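Local coordinates for iron-chelator utilization protein (Thermobifida fusca TM51, PDB 4YHB) that binds FAD and probably works as a flavin-dependent reductase that frees iron from ferric siderophores such as those of the fuscachelin system, at the zinc ion site. Numbering follows the deposited sequence.

The zinc ion site. Residues 51, 53, 88, 253, 265-266. With ZN (zinc ion), chain B.
ND1 of His265 is the best-held polar atom: two hydrogen bonds grip it, one to each carboxylate oxygen of Asp253. The bond from ND1 of His265 to OD1 of Asp253 measures 3.1 Å, and OD2 lies at the same distance. Both oxygens use their syn lone pairs, so the carboxylate straddles the N-H at the ring edge, close to the imidazole plane. That fork fixes the ring's rotation and leaves NE2 of His265 to bind zinc at 2.2 Å; the carboxylate's charge may make NE2 a better donor. CG of His265 takes the crowded position between backbone N and carbonyl carbon (chi1 79°).

His53 is set up similarly, but by a backbone carbonyl. ND1 of His53 donates in the ring plane to O of Ala51 at 3.0 Å, nearly straight (172° at H). That turns NE2 of His53 onto the zinc at 2.2 Å. NE2 of His266 binds the metal from the opposite side, also at 2.2 Å. Here CG lies beside the backbone N and anti to the carbonyl carbon (chi1 -63°).

Three waters fill out a near-octahedron. Water 2 sits across the metal from His265, while waters 1 and 3 oppose each other. Asp88 acts from the second shell: its OD2 lies 2.5 Å from water 3 and 4.1 Å from the zinc.

The ion is partly occupied and may come from crystallisation; the structure alone does not show a role for it. In the fold, it bridges the C-terminal loop bearing His265 and His266 and the start of strand 53-57, beside strand 86-90, with Asp253 reaching in from strand 250-256. His53 and His265 also line the FAD pocket, placing the metal next to the cofactor site.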
ATOM      1  N   ALA A  51       2.010  -6.889   1.331  1.00 19.76           N
ATOM      2  CA  ALA A  51       1.138  -6.110   0.461  1.00 22.97           C
ATOM      3  C   ALA A  51      -0.348  -6.333   0.745  1.00 21.96           C
ATOM      4  O   ALA A  51      -1.195  -5.893  -0.040  1.00 20.39           O
ATOM      5  CB  ALA A  51       1.444  -6.410  -1.001  1.00 23.13           C
ATOM      6  N   HIS A  53      -4.011  -5.795   1.828  1.00 21.64           N
ATOM      7  CA  HIS A  53      -4.740  -4.527   1.810  1.00 19.12           C
ATOM      8  C   HIS A  53      -6.226  -4.724   2.055  1.00 22.93           C
ATOM      9  O   HIS A  53      -6.805  -5.764   1.731  1.00 19.08           O
ATOM     10  CB  HIS A  53      -4.525  -3.792   0.480  1.00 18.61           C
ATOM     11  CG  HIS A  53      -4.814  -4.634  -0.722  1.00 20.16           C
ATOM     12  ND1 HIS A  53      -3.920  -5.567  -1.205  1.00 20.48           N
ATOM     13  CD2 HIS A  53      -5.898  -4.696  -1.534  1.00 18.69           C
ATOM     14  CE1 HIS A  53      -4.436  -6.158  -2.268  1.00 22.73           C
ATOM     15  NE2 HIS A  53      -5.638  -5.655  -2.481  1.00 23.39           N
ATOM     16  N   ASP A  88      -8.817   1.196  -1.745  1.00 19.85           N
ATOM     17  CA  ASP A  88      -7.803   0.247  -1.283  1.00 17.64           C
ATOM     18  C   ASP A  88      -6.722   0.937  -0.461  1.00 17.94           C
ATOM     19  O   ASP A  88      -6.143   1.923  -0.920  1.00 14.57           O
ATOM     20  CB  ASP A  88      -7.115  -0.431  -2.468  1.00 18.19           C
ATOM     21  CG  ASP A  88      -7.941  -1.528  -3.079  1.00 22.38           C
ATOM     22  OD1 ASP A  88      -9.155  -1.609  -2.799  1.00 26.79           O
ATOM     23  OD2 ASP A  88      -7.371  -2.309  -3.867  1.00 28.29           O
ATOM     24  N   ASP A 253       2.624  -3.472  -9.636  1.00 24.60           N
ATOM     25  CA  ASP A 253       1.221  -3.300  -9.255  1.00 23.50           C
ATOM     26  C   ASP A 253       0.868  -1.820  -9.256  1.00 27.73           C
ATOM     27  O   ASP A 253       1.396  -1.040  -8.456  1.00 23.17           O
ATOM     28  CB  ASP A 253       0.963  -3.929  -7.874  1.00 24.53           C
ATOM     29  CG  ASP A 253      -0.511  -4.287  -7.643  1.00 27.84           C
ATOM     30  OD1 ASP A 253      -1.370  -3.871  -8.445  1.00 30.54           O
ATOM     31  OD2 ASP A 253      -0.814  -4.985  -6.649  1.00 28.04           O
ATOM     32  N   HIS A 265      -7.189  -2.436  -9.130  1.00 26.13           N
ATOM     33  CA  HIS A 265      -5.907  -3.008  -9.528  1.00 25.22           C
ATOM     34  C   HIS A 265      -6.017  -4.493  -9.892  1.00 28.51           C
ATOM     35  O   HIS A 265      -5.045  -5.110 -10.329  1.00 31.45           O
ATOM     36  CB  HIS A 265      -4.868  -2.773  -8.425  1.00 22.66           C
ATOM     37  CG  HIS A 265      -4.970  -3.722  -7.272  1.00 23.68           C
ATOM     38  ND1 HIS A 265      -3.870  -4.350  -6.729  1.00 21.63           N
ATOM     39  CD2 HIS A 265      -6.046  -4.172  -6.582  1.00 20.12           C
ATOM     40  CE1 HIS A 265      -4.261  -5.115  -5.721  1.00 24.05           C
ATOM     41  NE2 HIS A 265      -5.576  -5.054  -5.637  1.00 21.37           N
ATOM     42  N   HIS A 266      -7.206  -5.069  -9.734  1.00 28.17           N
ATOM     43  CA  HIS A 266      -7.418  -6.463 -10.122  1.00 31.26           C
ATOM     44  C   HIS A 266      -7.553  -6.622 -11.635  1.00 38.37           C
ATOM     45  O   HIS A 266      -7.200  -7.664 -12.176  1.00 46.09           O
ATOM     46  CB  HIS A 266      -8.659  -7.030  -9.427  1.00 27.64           C
ATOM     47  CG  HIS A 266      -8.538  -7.068  -7.938  1.00 27.52           C
ATOM     48  ND1 HIS A 266      -9.632  -7.018  -7.099  1.00 28.84           N
ATOM     49  CD2 HIS A 266      -7.453  -7.161  -7.133  1.00 28.06           C
ATOM     50  CE1 HIS A 266      -9.225  -7.071  -5.844  1.00 25.70           C
ATOM     51  NE2 HIS A 266      -7.907  -7.173  -5.837  1.00 27.56           N
TER
HETATM   52 ZN    ZN B 302      -6.684  -6.322  -4.268  0.85 22.98          ZN
HETATM   53  O   HOH W   1      -5.351  -8.039  -4.419  1.00 28.46           O
HETATM   54  O   HOH W   2      -8.032  -7.595  -2.949  1.00 21.44           O
HETATM   55  O   HOH W   3      -8.125  -4.714  -3.971  1.00 22.08           O